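Local coordinates for protein beta-fructofuranosidase (Bifidobacterium adolescentis, PDB 6NOB) that probably hydrolyses terminal beta-fructofuranoside linkages, as in sucrose, like other invertase-type enzymes of glycoside hydrolase family 32, at residues N113-R117 and Q464-A468; P132-Q137 and Q439-D444; G197-D203 and A214-Y220. One frame throughout, in Å; residues are numbered along the deposited sequence.

Interaction 1: N113-R117 and Q464-A468; sequences NRFGR and QPCLA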
loop_
_atom_site.group_PDB
_atom_site.type_symbol
_atom_site.label_atom_id
_atom_site.label_comp_id
_atom_site.label_asym_id
_atom_site.label_seq_id
_atom_site.Cartn_x
_atom_site.Cartn_y
_atom_site.Cartn_z
ATOM N N ASN A 113 13.802 13.975 6.861
ATOM C CA ASN A 113 13.670 14.621 8.170
ATOM C C ASN A 113 13.013 15.994 8.004
ATOM O O ASN A 113 13.637 17.048 8.136
ATOM C CB ASN A 113 15.028 14.719 8.852
ATOM C CG ASN A 113 14.932 15.273 10.258
ATOM O OD1 ASN A 113 13.965 15.012 10.976
ATOM N ND2 ASN A 113 15.935 16.047 10.659
ATOM N N ARG A 114 11.715 15.960 7.707
ATOM C CA ARG A 114 10.931 17.167 7.487
ATOM C C ARG A 114 9.545 16.998 8.090
ATOM O O ARG A 114 8.975 15.903 8.075
ATOM C CB ARG A 114 10.786 17.501 5.993
ATOM C CG ARG A 114 12.091 17.612 5.229
ATOM C CD ARG A 114 11.830 17.864 3.756
ATOM N NE ARG A 114 10.972 19.027 3.555
ATOM C CZ ARG A 114 11.411 20.279 3.527
ATOM N NH1 ARG A 114 12.703 20.533 3.686
ATOM N NH2 ARG A 114 10.560 21.279 3.337
ATOM N N PHE A 115 9.008 18.098 8.617
ATOM C CA PHE A 115 7.643 18.098 9.127
ATOM C C PHE A 115 6.676 17.657 8.036
ATOM O O PHE A 115 6.761 18.112 6.892
ATOM C CB PHE A 115 7.279 19.491 9.644
ATOM C CG PHE A 115 5.869 19.607 10.159
ATOM C CD1 PHE A 115 5.449 18.870 11.255
ATOM C CD2 PHE A 115 4.967 20.472 9.555
ATOM C CE1 PHE A 115 4.154 18.984 11.732
ATOM C CE2 PHE A 115 3.671 20.590 10.025
ATOM C CZ PHE A 115 3.264 19.846 11.114
ATOM N N GLY A 116 5.767 16.751 8.387
ATOM C CA GLY A 116 4.862 16.150 7.432
ATOM C C GLY A 116 5.270 14.772 6.954
ATOM O O GLY A 116 4.497 14.133 6.229
ATOM N N ARG A 117 6.454 14.297 7.332
ATOM C CA ARG A 117 6.924 12.970 6.971
ATOM C C ARG A 117 7.003 12.088 8.209
ATOM O O ARG A 117 7.198 12.574 9.327
ATOM C CB ARG A 117 8.299 13.026 6.295
ATOM C CG ARG A 117 8.424 14.077 5.207
ATOM C CD ARG A 117 9.482 13.694 4.185
ATOM N NE ARG A 117 9.104 12.501 3.432
ATOM C CZ ARG A 117 9.554 12.208 2.216
ATOM N NH1 ARG A 117 9.153 11.101 1.607
ATOM N NH2 ARG A 117 10.400 13.025 1.602
ATOM N N GLN A 464 2.760 20.246 -0.937
ATOM C CA GLN A 464 3.849 21.191 -0.738
ATOM C C GLN A 464 5.119 20.574 -1.306
ATOM O O GLN A 464 5.185 19.354 -1.501
ATOM C CB GLN A 464 4.020 21.540 0.751
ATOM C CG GLN A 464 3.981 20.347 1.682
ATOM C CD GLN A 464 3.724 20.747 3.120
ATOM O OE1 GLN A 464 3.035 20.044 3.860
ATOM N NE2 GLN A 464 4.273 21.886 3.522
ATOM N N PRO A 465 6.128 21.387 -1.611
ATOM C CA PRO A 465 7.362 20.842 -2.186
ATOM C C PRO A 465 8.107 19.953 -1.200
ATOM O O PRO A 465 7.855 19.960 0.008
ATOM C CB PRO A 465 8.181 22.092 -2.526
ATOM C CG PRO A 465 7.185 23.195 -2.613
ATOM C CD PRO A 465 6.130 22.859 -1.607
ATOM N N CYS A 466 9.040 19.171 -1.750
ATOM C CA CYS A 466 9.945 18.341 -0.955
ATOM C C CYS A 466 9.175 17.418 -0.015
ATOM O O CYS A 466 9.526 17.250 1.155
ATOM C CB CYS A 466 10.935 19.208 -0.175
ATOM S SG CYS A 466 11.900 20.350 -1.191
ATOM N N LEU A 467 8.105 16.817 -0.533
ATOM C CA LEU A 467 7.240 15.966 0.269
ATOM C C LEU A 467 6.666 14.862 -0.606
ATOM O O LEU A 467 6.515 15.024 -1.819
ATOM C CB LEU A 467 6.095 16.763 0.903
ATOM C CG LEU A 467 5.458 16.158 2.152
ATOM C CD1 LEU A 467 6.376 16.350 3.342
ATOM C CD2 LEU A 467 4.087 16.756 2.420
ATOM N N ALA A 468 6.340 13.739 0.024
ATOM C CA ALA A 468 5.658 12.641 -0.639
ATOM C C ALA A 468 4.222 12.547 -0.141
ATOM O O ALA A 468 3.907 12.960 0.978
ATOM C CB ALA A 468 6.382 11.313 -0.399
#

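Interaction 2: P132-Q137 and Q439-D444; sequences PNGLCQ and QSFADD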
loop_
_atom_site.group_PDB
_atom_site.type_symbol
_atom_site.label_atom_id
_atom_site.label_comp_id
_atom_site.label_asym_id
_atom_site.label_seq_id
_atom_site.Cartn_x
_atom_site.Cartn_y
_atom_site.Cartn_z
ATOM N N PRO A 132 0.953 -1.200 -2.374
ATOM C CA PRO A 132 2.136 -2.067 -2.457
ATOM C C PRO A 132 1.904 -3.192 -3.453
ATOM O O PRO A 132 0.810 -3.756 -3.538
ATOM C CB PRO A 132 2.275 -2.611 -1.029
ATOM C CG PRO A 132 0.874 -2.615 -0.506
ATOM C CD PRO A 132 0.194 -1.417 -1.128
ATOM N N ASN A 133 2.946 -3.515 -4.219
ATOM C CA ASN A 133 2.852 -4.514 -5.274
ATOM C C ASN A 133 4.015 -5.494 -5.192
ATOM O O ASN A 133 5.066 -5.204 -4.615
ATOM C CB ASN A 133 2.844 -3.874 -6.672
ATOM C CG ASN A 133 1.741 -2.848 -6.848
ATOM O OD1 ASN A 133 1.912 -1.857 -7.560
ATOM N ND2 ASN A 133 0.600 -3.082 -6.212
ATOM N N GLY A 134 3.799 -6.665 -5.782
ATOM C CA GLY A 134 4.891 -7.604 -6.031
ATOM C C GLY A 134 5.638 -8.042 -4.792
ATOM O O GLY A 134 6.862 -8.217 -4.836
ATOM N N LEU A 135 4.926 -8.227 -3.686
ATOM C CA LEU A 135 5.573 -8.598 -2.434
ATOM C C LEU A 135 6.108 -10.022 -2.510
ATOM O O LEU A 135 5.390 -10.948 -2.902
ATOM C CB LEU A 135 4.591 -8.456 -1.273
ATOM C CG LEU A 135 4.071 -7.031 -1.089
ATOM C CD1 LEU A 135 3.042 -6.969 0.019
ATOM C CD2 LEU A 135 5.226 -6.088 -0.804
ATOM N N CYS A 136 7.373 -10.192 -2.136
ATOM C CA CYS A 136 8.010 -11.502 -2.146
ATOM C C CYS A 136 9.343 -11.417 -1.421
ATOM O O CYS A 136 9.880 -10.328 -1.193
ATOM C CB CYS A 136 8.201 -12.025 -3.576
ATOM S SG CYS A 136 9.310 -11.061 -4.616
ATOM N N GLN A 137 9.844 -12.581 -1.023
ATOM C CA GLN A 137 11.238 -12.746 -0.640
ATOM C C GLN A 137 11.951 -13.390 -1.819
ATOM O O GLN A 137 11.522 -14.442 -2.301
ATOM C CB GLN A 137 11.385 -13.602 0.619
ATOM C CG GLN A 137 12.797 -13.603 1.182
ATOM C CD GLN A 137 12.869 -14.123 2.606
ATOM O OE1 GLN A 137 12.028 -14.916 3.033
ATOM N NE2 GLN A 137 13.880 -13.680 3.347
ATOM N N GLN A 439 -1.756 -6.210 0.485
ATOM C CA GLN A 439 -1.257 -7.384 -0.213
ATOM C C GLN A 439 -0.351 -8.149 0.735
ATOM O O GLN A 439 0.361 -7.549 1.544
ATOM C CB GLN A 439 -0.503 -7.022 -1.500
ATOM C CG GLN A 439 -0.143 -8.246 -2.336
ATOM C CD GLN A 439 0.508 -7.896 -3.657
ATOM O OE1 GLN A 439 1.693 -8.161 -3.872
ATOM N NE2 GLN A 439 -0.270 -7.307 -4.560
ATOM N N SER A 440 -0.388 -9.471 0.644
ATOM C CA SER A 440 0.361 -10.328 1.545
ATOM C C SER A 440 1.301 -11.232 0.758
ATOM O O SER A 440 1.192 -11.371 -0.461
ATOM C CB SER A 440 -0.588 -11.166 2.406
ATOM O OG SER A 440 -0.815 -12.435 1.820
ATOM N N PHE A 441 2.240 -11.847 1.476
ATOM C CA PHE A 441 3.137 -12.833 0.889
ATOM C C PHE A 441 3.624 -13.766 1.988
ATOM O O PHE A 441 3.477 -13.488 3.181
ATOM C CB PHE A 441 4.315 -12.168 0.163
ATOM C CG PHE A 441 5.362 -11.598 1.080
ATOM C CD1 PHE A 441 5.171 -10.377 1.711
ATOM C CD2 PHE A 441 6.547 -12.285 1.302
ATOM C CE1 PHE A 441 6.142 -9.854 2.553
ATOM C CE2 PHE A 441 7.519 -11.772 2.141
ATOM C CZ PHE A 441 7.319 -10.555 2.767
ATOM N N ALA A 442 4.197 -14.889 1.567
ATOM C CA ALA A 442 4.787 -15.870 2.467
ATOM C C ALA A 442 6.296 -15.854 2.282
ATOM O O ALA A 442 6.791 -16.160 1.192
ATOM C CB ALA A 442 4.228 -17.268 2.199
ATOM N N ASP A 443 7.025 -15.503 3.341
ATOM C CA ASP A 443 8.478 -15.486 3.259
ATOM C C ASP A 443 9.017 -16.920 3.250
ATOM O O ASP A 443 8.263 -17.899 3.270
ATOM C CB ASP A 443 9.070 -14.638 4.392
ATOM C CG ASP A 443 8.954 -15.288 5.773
ATOM O OD1 ASP A 443 8.359 -16.379 5.909
ATOM O OD2 ASP A 443 9.475 -14.688 6.741
ATOM N N ASP A 444 10.344 -17.047 3.225
ATOM C CA ASP A 444 10.954 -18.364 3.064
ATOM C C ASP A 444 10.660 -19.294 4.235
ATOM O O ASP A 444 10.769 -20.516 4.083
ATOM C CB ASP A 444 12.464 -18.227 2.871
ATOM C CG ASP A 444 12.831 -17.715 1.491
ATOM O OD1 ASP A 444 12.322 -18.267 0.493
ATOM O OD2 ASP A 444 13.628 -16.758 1.405
HETATM O O HOH W 1 2.804 -10.820 -4.089
HETATM O O HOH W 2 8.233 -15.016 -1.326
#

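Interaction 3: G197-D203 and A214-Y220; sequences GSAVTVD and ANAIRLY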
loop_
_atom_site.group_PDB
_atom_site.type_symbol
_atom_site.label_atom_id
_atom_site.label_comp_id
_atom_site.label_asym_id
_atom_site.label_seq_id
_atom_site.Cartn_x
_atom_site.Cartn_y
_atom_site.Cartn_z
ATOM N N GLY A 197 -0.250 -5.317 -8.786
ATOM C CA GLY A 197 0.072 -6.689 -9.139
ATOM C C GLY A 197 0.792 -7.409 -8.019
ATOM O O GLY A 197 1.219 -6.805 -7.033
ATOM N N SER A 198 0.926 -8.724 -8.189
ATOM C CA SER A 198 1.539 -9.615 -7.208
ATOM C C SER A 198 2.764 -10.303 -7.814
ATOM O O SER A 198 3.089 -10.121 -8.990
ATOM C CB SER A 198 0.527 -10.648 -6.704
ATOM O OG SER A 198 -0.063 -11.353 -7.784
ATOM N N ALA A 199 3.442 -11.118 -6.996
ATOM C CA ALA A 199 4.715 -11.723 -7.370
ATOM C C ALA A 199 4.741 -13.209 -7.041
ATOM O O ALA A 199 4.245 -13.635 -5.994
ATOM C CB ALA A 199 5.884 -11.033 -6.659
ATOM N N VAL A 200 5.338 -13.992 -7.938
ATOM C CA VAL A 200 5.593 -15.411 -7.712
ATOM C C VAL A 200 7.047 -15.685 -8.069
ATOM O O VAL A 200 7.455 -15.478 -9.219
ATOM C CB VAL A 200 4.658 -16.313 -8.535
ATOM C CG1 VAL A 200 4.950 -17.780 -8.245
ATOM C CG2 VAL A 200 3.204 -15.991 -8.240
ATOM N N THR A 201 7.829 -16.141 -7.089
ATOM C CA THR A 201 9.224 -16.492 -7.332
ATOM C C THR A 201 9.298 -17.849 -8.025
ATOM O O THR A 201 8.700 -18.825 -7.563
ATOM C CB THR A 201 10.019 -16.517 -6.022
ATOM O OG1 THR A 201 9.492 -17.525 -5.149
ATOM C CG2 THR A 201 9.959 -15.162 -5.326
ATOM N N VAL A 202 10.029 -17.906 -9.140
ATOM C CA VAL A 202 10.093 -19.092 -9.984
ATOM C C VAL A 202 11.552 -19.423 -10.283
ATOM O O VAL A 202 12.453 -18.605 -10.094
ATOM C CB VAL A 202 9.307 -18.917 -11.301
ATOM C CG1 VAL A 202 7.829 -18.690 -11.020
ATOM C CG2 VAL A 202 9.885 -17.768 -12.115
ATOM N N ASP A 203 11.773 -20.648 -10.763
ATOM C CA ASP A 203 13.083 -21.054 -11.249
ATOM C C ASP A 203 13.201 -20.690 -12.731
ATOM O O ASP A 203 12.361 -19.976 -13.284
ATOM C CB ASP A 203 13.326 -22.541 -10.972
ATOM C CG ASP A 203 12.398 -23.467 -11.760
ATOM O OD1 ASP A 203 11.620 -22.996 -12.619
ATOM O OD2 ASP A 203 12.453 -24.690 -11.509
ATOM N N ALA A 214 15.104 -19.168 -5.967
ATOM C CA ALA A 214 14.502 -18.743 -7.218
ATOM C C ALA A 214 15.539 -18.134 -8.158
ATOM O O ALA A 214 16.608 -17.671 -7.745
ATOM C CB ALA A 214 13.377 -17.738 -6.961
ATOM N N ASN A 215 15.203 -18.144 -9.448
ATOM C CA ASN A 215 16.021 -17.517 -10.473
ATOM C C ASN A 215 15.441 -16.213 -10.993
ATOM O O ASN A 215 16.173 -15.439 -11.618
ATOM C CB ASN A 215 16.220 -18.476 -11.655
ATOM C CG ASN A 215 17.134 -19.631 -11.312
ATOM O OD1 ASN A 215 16.697 -20.779 -11.219
ATOM N ND2 ASN A 215 18.414 -19.333 -11.113
ATOM N N ALA A 216 14.157 -15.955 -10.750
ATOM C CA ALA A 216 13.509 -14.737 -11.211
ATOM C C ALA A 216 12.228 -14.530 -10.418
ATOM O O ALA A 216 11.692 -15.462 -9.812
ATOM C CB ALA A 216 13.203 -14.793 -12.712
ATOM N N ILE A 217 11.754 -13.288 -10.422
ATOM C CA ILE A 217 10.435 -12.938 -9.904
ATOM C C ILE A 217 9.490 -12.829 -11.089
ATOM O O ILE A 217 9.739 -12.050 -12.018
ATOM C CB ILE A 217 10.457 -11.617 -9.118
ATOM C CG1 ILE A 217 11.523 -11.622 -8.027
ATOM C CG2 ILE A 217 9.085 -11.331 -8.521
ATOM C CD1 ILE A 217 11.740 -10.249 -7.412
ATOM N N ARG A 218 8.406 -13.595 -11.067
ATOM C CA ARG A 218 7.333 -13.420 -12.033
ATOM C C ARG A 218 6.246 -12.554 -11.414
ATOM O O ARG A 218 5.739 -12.860 -10.330
ATOM C CB ARG A 218 6.745 -14.757 -12.491
ATOM C CG ARG A 218 5.636 -14.578 -13.523
ATOM C CD ARG A 218 5.356 -15.842 -14.322
ATOM N NE ARG A 218 6.462 -16.218 -15.202
ATOM C CZ ARG A 218 6.765 -15.596 -16.338
ATOM N NH1 ARG A 218 6.058 -14.544 -16.736
ATOM N NH2 ARG A 218 7.784 -16.021 -17.073
ATOM N N LEU A 219 5.897 -11.475 -12.102
ATOM C CA LEU A 219 4.868 -10.557 -11.647
ATOM C C LEU A 219 3.626 -10.715 -12.503
ATOM O O LEU A 219 3.720 -10.936 -13.714
ATOM C CB LEU A 219 5.368 -9.114 -11.695
ATOM C CG LEU A 219 6.616 -9.028 -10.819
ATOM C CD1 LEU A 219 7.800 -8.488 -11.600
ATOM C CD2 LEU A 219 6.343 -8.215 -9.568
ATOM N N TYR A 220 2.466 -10.634 -11.858
ATOM C CA TYR A 220 1.173 -10.575 -12.528
ATOM C C TYR A 220 0.511 -9.272 -12.110
ATOM O O TYR A 220 0.304 -9.043 -10.915
ATOM C CB TYR A 220 0.293 -11.771 -12.154
ATOM C CG TYR A 220 0.827 -13.110 -12.614
ATOM C CD1 TYR A 220 0.452 -13.636 -13.845
ATOM C CD2 TYR A 220 1.689 -13.854 -11.815
ATOM C CE1 TYR A 220 0.928 -14.860 -14.273
ATOM C CE2 TYR A 220 2.173 -15.082 -12.237
ATOM C CZ TYR A 220 1.786 -15.579 -13.468
ATOM O OH TYR A 220 2.255 -16.799 -13.901
#

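Interaction 1: N113-R117 and Q464-A468
Arg114 and Arg117, at the two ends of one tight turn, reach across to Cys466, Leu467 and Ala468. The apolar part lies between the side chains of Arg117 and Leu467, which run antiparallel alongside each other: CD1 of Leu467 rests 3.6 Å from CG of Arg117, against the aliphatic base of the arginine. The same methyl lies 4.0 Å from Phe115 O, so the leucine tip is tucked beneath the turn. Gly116 comes close here as well; its positive phi of 100° calls for glycine, and a beta carbon would press on this methyl.

The two guanidinium groups each turn a face to the other segment. Arg114 bends at chi3 (54°), which swings its guanidinium round so that one face carries CB of Cys466, off toward the rim; CB is 3.7 Å from Arg114 NE. Arg117 also bends at chi3, and the backbone N of Ala468 lies over the centre of one guanidinium face, while NH1 approaches Ala468 CB at 3.4 Å.

Polar needs are met mainly by third parties. Arg114 NE is 3.3 Å from Cys466 O, while its NH2 makes a salt bridge with Asp101. Arg117 pairs through NE with Glu123 and gives NH1 and NH2 to the carbonyls of Pro124 and Phe125. With an alanine at Arg114, Asp101 would probably lose its ion-pair mate and a gap would be likely to open over Cys466.

The turn itself is held by Arg117 N donating to Arg114 O (3.1 Å), and Arg117 O accepts a bond from Arg589 further along the chain. It is a type II beta turn from Arg114 to Arg117, with glycine in its third position, packed against the loop that leads into strand 468-481 of the propeller.

Interaction 2: P132-Q137 and Q439-D444
Leu135, Gln439 and Phe441 join the inner strands of two neighbouring blades of the five-bladed beta-propeller of family 32, strands 127-138 and 435-442. Pro132, Asn133 and Gly134 end the NDPNG signature, whose aspartate is the nucleophile in relatives. The strands run nearly parallel, at 21°, but their axes come no nearer than 6.2 Å, so side chains and waters rather than a backbone ladder fill the seam.

Gln439 bridges the blades. With CG anti to the backbone N (chi1 -172°) and an extended chain, it carries OE1 to Leu135 N, which donates to it over 3.2 Å, close to straight and nearly along the C=O axis. NE2 of the same amide donates to Gly197 O, so both ends of the group are tied and its rotation is fixed. Leu135 and Gln439 pass in opposite directions, CD1 of Leu135 coming within a tight 3.1 Å of Gln439 O. A water lies 2.8 Å from Leu135 O and also near Gln439 OE1.

Phe441 fills the middle. Its CD1 meets CB of Leu135 at 3.6 Å, and one ring face lies over the backbone N of Cys136, offset toward the rim. Tyr142 and Ile449, from strands 141-149 and 448-454, also touch the Phe441 side chain. Beyond the ring, where the backbones draw closer, a second water accepts from Gln137 N and donates to Ala442 O.

At the far end, Gln137, extended from CG, presents OE1 to Asp444 N, a 2.7 Å bond. The Gln137 amide and Asp444 carboxylate planes are only 21° apart, and OD2 of Asp444 sits 2.9 Å from Gln137 OE1, a closeness of two acceptors that is doubtful as modelled; OD1 of Asp444 accepts from the backbone N of Asn212.

Interaction 3: G197-D203 and A214-Y220
Ala199, Ile217 and Leu219 form the apolar centre on one face of this antiparallel pair: CB of Ala199 packs on both branched chains, 3.7 Å from CG2 of Ile217 and 4.1 Å from CD2 of Leu219. Ile217 points CG2 along its own strand because that methyl is anti to the backbone N. Further along this same face, CB of Thr201 packs on CB of Ala214. On the other face, CG2 of Val200 meets the edge of the Tyr220 ring at CE2, near the ring plane, 4.2 Å away.

Outward lies the backbone ladder. Ser198 with Tyr220 and Val200 with Arg218 are hydrogen-bonded pairs; the Val200 N to Arg218 O bond is short at 2.7 Å and nearly straight (167°). Between them, Ala199 and Leu219 add CA-H...O contacts. At the loop end Val202 O accepts from both Asn215 N (2.9 Å) and Ala216 N (3.2 Å), a classic beta bulge opposite Val202, while Val202 N donates to Ala216 O at 176°.

At the polar edge Arg218 makes a salt bridge with Asp206, in the connecting loop, and Thr201 OG1 bonds to Val209 O. Strands 190-202 and 216-227 are the first two of a four-stranded propeller blade: strand 235-243 continues it beyond Ile217 and Leu219, strand 127-138 packs on Ala199 and Ile217, and strand 268-273 covers Val200 and Tyr220.

From the N terminus, interaction 1 opens first, at 113-117 ahead of the propeller; interaction 2 opens at 132-137 and interaction 3 at 197-203. They close in reverse order, interaction 3 at 214-220 after the loop of about a dozen residues that joins the two strands, interaction 2 at 439-444 and interaction 1 at 464-468, so the three nest without crossing. Interaction 3 builds the second blade, interaction 2 joins the first blade to the last, and interaction 1 ties the segment entering the propeller to the loop before its late strand 468-481. Interactions 2 and 3 touch, with centres about 10 Å apart, whereas interaction 1 stands apart, its centre about 28 Å from that of interaction 2.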